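Gamma-glutamyltranspeptidase (Streptomyces lincolnensis, PDB 6J3A) probably transfers or cleaves gamma-glutamyl groups, as a member of the gamma-glutamyltranspeptidase family in the clan of N-terminal nucleophile hydrolases. Local coordinates at residues Pro554-Val559 with Glu577-Pro582; Gly457-Met462 with Thr481-Ser486. All blocks are in the same frame, centred on the assembly; numbering follows the deposited sequence.

Contact 1: Pro554-Val559 with Glu577-Pro582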
loop_
_atom_site.group_PDB
_atom_site.type_symbol
_atom_site.label_atom_id
_atom_site.label_comp_id
_atom_site.label_asym_id
_atom_site.label_seq_id
_atom_site.Cartn_x
_atom_site.Cartn_y
_atom_site.Cartn_z
ATOM N N PRO A 554 -4.842 0.052 37.725
ATOM C CA PRO A 554 -3.531 -0.142 38.344
ATOM C C PRO A 554 -2.802 -1.391 37.866
ATOM O O PRO A 554 -3.397 -2.465 37.803
ATOM C CB PRO A 554 -3.858 -0.261 39.838
ATOM C CG PRO A 554 -5.126 0.489 40.009
ATOM C CD PRO A 554 -5.894 0.250 38.745
ATOM N N GLY A 555 -1.527 -1.218 37.523
ATOM C CA GLY A 555 -0.660 -2.301 37.052
ATOM C C GLY A 555 -1.049 -2.995 35.751
ATOM O O GLY A 555 -0.533 -4.076 35.456
ATOM N N SER A 556 -1.927 -2.373 34.963
ATOM C CA SER A 556 -2.519 -3.015 33.788
ATOM C C SER A 556 -1.726 -2.733 32.531
ATOM O O SER A 556 -1.527 -1.577 32.160
ATOM C CB SER A 556 -3.952 -2.547 33.573
ATOM O OG SER A 556 -4.561 -3.289 32.531
ATOM N N VAL A 557 -1.311 -3.803 31.857
ATOM C CA VAL A 557 -0.566 -3.695 30.604
ATOM C C VAL A 557 -1.136 -4.629 29.529
ATOM O O VAL A 557 -1.506 -5.772 29.804
ATOM C CB VAL A 557 0.942 -3.930 30.839
ATOM C CG1 VAL A 557 1.240 -5.393 31.136
ATOM C CG2 VAL A 557 1.750 -3.438 29.654
ATOM N N THR A 558 -1.204 -4.124 28.302
ATOM C CA THR A 558 -1.835 -4.852 27.202
ATOM C C THR A 558 -0.838 -5.107 26.065
ATOM O O THR A 558 -0.395 -4.170 25.408
ATOM C CB THR A 558 -3.069 -4.094 26.685
ATOM O OG1 THR A 558 -3.956 -3.834 27.779
ATOM C CG2 THR A 558 -3.821 -4.895 25.608
ATOM N N VAL A 559 -0.512 -6.380 25.840
ATOM C CA VAL A 559 0.352 -6.798 24.716
ATOM C C VAL A 559 -0.456 -7.475 23.606
ATOM O O VAL A 559 -1.510 -8.064 23.870
ATOM C CB VAL A 559 1.494 -7.752 25.152
ATOM C CG1 VAL A 559 2.396 -7.071 26.173
ATOM C CG2 VAL A 559 0.969 -9.080 25.698
ATOM N N GLU A 577 -0.287 -6.899 35.709
ATOM C CA GLU A 577 -1.595 -7.435 35.342
ATOM C C GLU A 577 -1.736 -7.371 33.811
ATOM O O GLU A 577 -2.134 -6.353 33.239
ATOM C CB GLU A 577 -2.717 -6.679 36.061
ATOM C CG GLU A 577 -2.667 -6.801 37.590
ATOM C CD GLU A 577 -2.779 -8.234 38.110
ATOM O OE1 GLU A 577 -2.148 -8.540 39.151
ATOM O OE2 GLU A 577 -3.489 -9.056 37.483
ATOM N N VAL A 578 -1.392 -8.483 33.168
ATOM C CA VAL A 578 -1.261 -8.559 31.717
ATOM C C VAL A 578 -2.544 -9.023 31.035
ATOM O O VAL A 578 -3.016 -10.137 31.271
ATOM C CB VAL A 578 -0.135 -9.538 31.324
ATOM C CG1 VAL A 578 -0.023 -9.694 29.810
ATOM C CG2 VAL A 578 1.194 -9.070 31.896
ATOM N N THR A 579 -3.076 -8.168 30.167
ATOM C CA THR A 579 -4.161 -8.544 29.263
ATOM C C THR A 579 -3.546 -8.838 27.882
ATOM O O THR A 579 -2.811 -8.011 27.335
ATOM C CB THR A 579 -5.233 -7.433 29.165
ATOM O OG1 THR A 579 -5.595 -6.982 30.476
ATOM C CG2 THR A 579 -6.481 -7.949 28.495
ATOM N N VAL A 580 -3.833 -10.020 27.342
ATOM C CA VAL A 580 -3.355 -10.424 26.005
ATOM C C VAL A 580 -4.395 -10.051 24.934
ATOM O O VAL A 580 -5.362 -10.777 24.720
ATOM C CB VAL A 580 -3.020 -11.942 25.938
ATOM C CG1 VAL A 580 -2.432 -12.322 24.585
ATOM C CG2 VAL A 580 -2.018 -12.316 27.018
ATOM N N GLY A 581 -4.172 -8.919 24.267
ATOM C CA GLY A 581 -5.076 -8.425 23.232
ATOM C C GLY A 581 -4.896 -9.157 21.914
ATOM O O GLY A 581 -4.000 -10.003 21.788
ATOM N N PRO A 582 -5.730 -8.827 20.909
ATOM C CA PRO A 582 -5.634 -9.548 19.644
ATOM C C PRO A 582 -4.320 -9.284 18.901
ATOM O O PRO A 582 -3.721 -8.217 19.081
ATOM C CB PRO A 582 -6.831 -9.025 18.829
ATOM C CG PRO A 582 -7.698 -8.318 19.798
ATOM C CD PRO A 582 -6.790 -7.808 20.872
#
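Gly555 O and Glu577 N make the first bond between two parallel segments, the strands of a beta-alpha-beta unit in which strand 556-560 leads through helix 565-573 to strand 577-581. Gly555 takes the N-H of Glu577 on its carbonyl, with Glu577 N 2.8 Å from Gly555 O. The CB of Glu577 rests 3.5 Å from that same Gly555 O; CG stays beside it, and beyond the bend at chi2 the carboxylate leads away. Ser556 turns its backbone polar groups to the opposite neighbour, bonding Asp541, as expected for the middle strand of a small three-stranded mixed sheet. At Val557 the bonding swings back: its N lies 3.0 Å from Glu577 O in a nearly straight bond (169° at the hydrogen), and its O accepts Thr579 N at 2.9 Å. Val557 and Val578 run alongside each other from the same face. A chi1 of 72° tucks Val557 CG1 over the backbone, flanked by N and C, where it meets Val578 CG2 at 3.8 Å. Thr558 comes up on the other face, beside Thr579, and its CG2 packs 3.7 Å from Thr579 O while its backbone pairs with His539. The valine face, with Val559 and Val580 farther along, is the one helix 565-573 covers: Leu571 packs on Val578 and Arg572 on Val580. The threonine face carries Ser556 and Glu577 as well. Val559 finishes the pairing with its N 3.2 Å from Thr579 O and its own O 2.8 Å from Gly581 N.

Contact 2: Gly457-Met462 with Thr481-Ser486; sequences GTRLQM and TTLTPS
Arg459 reaches from a short 3-10 turn to Thr481, Thr482 and Leu483, and these three make the tighter part of the contact. CG stands anti to the backbone N (chi1 -161°), and the bend at chi2 brings Arg459 CD to 3.6 Å from Thr481 OG1; the bend at chi3 then turns NE. Arg459 NH1 comes within 3.4 Å of Thr482 OG1, at too poor an angle for a hydrogen bond. Leu483 covers one face of the guanidinium, its CG 4.2 Å above the plane and over the centre, with CD2 3.9 Å from Arg459 NH1. Met462, crossing Thr482 at about a right angle, is looser at its sulphur, SD lying 4.0 Å from Thr482 CG2, though CE comes in to 3.6 Å from Thr482 OG1. Even here nothing opens to solvent, since all five touching residues are buried. An alanine in place of Arg459 would probably leave the Glu60 carboxylate without its cation and Leu483 without the flat group it covers. No hydrogen bond joins the segments, and the polar ends find partners elsewhere: Thr481 OG1 bonds Gln78, while the buried charge of Arg459 is probably balanced largely by the salt bridge from NE to Glu60, with Ser439 OG taking an N-H of NH2.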
loop_
_atom_site.group_PDB
_atom_site.type_symbol
_atom_site.label_atom_id
_atom_site.label_comp_id
_atom_site.label_asym_id
_atom_site.label_seq_id
_atom_site.Cartn_x
_atom_site.Cartn_y
_atom_site.Cartn_z
ATOM N N GLY A 457 -16.683 19.604 18.769
ATOM C CA GLY A 457 -15.744 18.703 19.424
ATOM C C GLY A 457 -16.089 18.425 20.870
ATOM O O GLY A 457 -17.134 18.847 21.354
ATOM N N THR A 458 -15.208 17.698 21.548
ATOM C CA THR A 458 -15.410 17.309 22.943
ATOM C C THR A 458 -14.105 17.282 23.754
ATOM O O THR A 458 -13.962 16.465 24.675
ATOM C CB THR A 458 -16.041 15.910 23.022
ATOM O OG1 THR A 458 -15.201 14.971 22.339
ATOM C CG2 THR A 458 -17.449 15.903 22.408
ATOM N N ARG A 459 -13.165 18.174 23.433
ATOM C CA ARG A 459 -11.813 18.080 24.013
ATOM C C ARG A 459 -11.718 18.614 25.440
ATOM O O ARG A 459 -10.846 18.184 26.197
ATOM C CB ARG A 459 -10.773 18.756 23.121
ATOM C CG ARG A 459 -9.313 18.348 23.365
ATOM C CD ARG A 459 -9.009 16.883 23.083
ATOM N NE ARG A 459 -9.371 16.508 21.719
ATOM C CZ ARG A 459 -9.214 15.305 21.179
ATOM N NH1 ARG A 459 -8.691 14.304 21.878
ATOM N NH2 ARG A 459 -9.601 15.100 19.923
ATOM N N LEU A 460 -12.623 19.510 25.829
ATOM C CA LEU A 460 -12.681 19.973 27.232
ATOM C C LEU A 460 -12.920 18.846 28.235
ATOM O O LEU A 460 -12.700 19.029 29.428
ATOM C CB LEU A 460 -13.728 21.075 27.427
ATOM C CG LEU A 460 -13.536 22.322 26.562
ATOM C CD1 LEU A 460 -14.614 23.354 26.834
ATOM C CD2 LEU A 460 -12.177 22.946 26.803
ATOM N N GLN A 461 -13.341 17.680 27.753
ATOM C CA GLN A 461 -13.482 16.501 28.604
ATOM C C GLN A 461 -12.219 16.095 29.346
ATOM O O GLN A 461 -12.297 15.411 30.360
ATOM C CB GLN A 461 -14.043 15.316 27.815
ATOM C CG GLN A 461 -13.042 14.501 27.023
ATOM C CD GLN A 461 -13.717 13.346 26.328
ATOM O OE1 GLN A 461 -13.947 12.292 26.930
ATOM N NE2 GLN A 461 -14.065 13.540 25.061
ATOM N N MET A 462 -11.069 16.511 28.825
ATOM C CA MET A 462 -9.771 16.161 29.383
ATOM C C MET A 462 -9.278 17.077 30.505
ATOM O O MET A 462 -8.319 16.735 31.197
ATOM C CB MET A 462 -8.753 16.119 28.246
ATOM C CG MET A 462 -9.211 15.248 27.079
ATOM S SD MET A 462 -7.870 14.690 26.024
ATOM C CE MET A 462 -8.721 13.410 25.127
ATOM N N THR A 481 -4.259 18.036 25.807
ATOM C CA THR A 481 -4.735 17.259 24.647
ATOM C C THR A 481 -3.858 16.030 24.378
ATOM O O THR A 481 -2.629 16.092 24.536
ATOM C CB THR A 481 -4.870 18.168 23.397
ATOM O OG1 THR A 481 -5.576 17.478 22.363
ATOM C CG2 THR A 481 -3.527 18.653 22.865
ATOM N N THR A 482 -4.492 14.914 23.998
ATOM C CA THR A 482 -3.761 13.662 23.702
ATOM C C THR A 482 -3.025 13.670 22.351
ATOM O O THR A 482 -2.139 12.849 22.120
ATOM C CB THR A 482 -4.674 12.424 23.748
ATOM O OG1 THR A 482 -5.879 12.685 23.018
ATOM C CG2 THR A 482 -4.998 12.068 25.186
ATOM N N LEU A 483 -3.390 14.615 21.488
ATOM C CA LEU A 483 -2.894 14.702 20.119
ATOM C C LEU A 483 -1.427 15.094 20.110
ATOM O O LEU A 483 -1.063 16.157 20.610
ATOM C CB LEU A 483 -3.712 15.730 19.336
ATOM C CG LEU A 483 -5.242 15.616 19.486
ATOM C CD1 LEU A 483 -5.921 16.554 18.500
ATOM C CD2 LEU A 483 -5.753 14.176 19.360
ATOM N N THR A 484 -0.596 14.244 19.512
ATOM C CA THR A 484 0.833 14.355 19.670
ATOM C C THR A 484 1.625 13.774 18.497
ATOM O O THR A 484 2.144 12.652 18.568
ATOM C CB THR A 484 1.284 13.746 21.015
ATOM O OG1 THR A 484 2.707 13.804 21.096
ATOM C CG2 THR A 484 0.791 12.301 21.201
ATOM N N PRO A 485 1.763 14.561 17.418
ATOM C CA PRO A 485 2.636 14.130 16.322
ATOM C C PRO A 485 4.119 14.238 16.690
ATOM O O PRO A 485 4.466 14.853 17.703
ATOM C CB PRO A 485 2.284 15.093 15.179
ATOM C CG PRO A 485 1.737 16.306 15.843
ATOM C CD PRO A 485 1.205 15.906 17.192
ATOM N N SER A 486 4.974 13.663 15.851
ATOM C CA SER A 486 6.421 13.640 16.080
ATOM C C SER A 486 7.187 13.982 14.820
ATOM O O SER A 486 6.748 13.680 13.702
ATOM C CB SER A 486 6.883 12.256 16.540
ATOM O OG SER A 486 6.100 11.776 17.617
#

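In the fold
Following the chain from the N terminus, contact 2 comes first. After strand 454-455 it draws together the two ends of an irregular excursion with neither helix nor strand between its segments, just before the chain enters strand 486-490. Contact 1 follows, closing the crossover through helix 565-573. The two are in series, neither nested nor crossed, with centres about 24 Å apart and nearest atoms about 16 Å apart. Contact 2 lies near the centre of the folded subunit; contact 1 lies farther out, on the small sheet. The chain between strands 538-540 and 556-560 connects them: Ser546 and Phe547 pack on Thr482 and Met462, and Tyr548 N bonds Gln461 OE1.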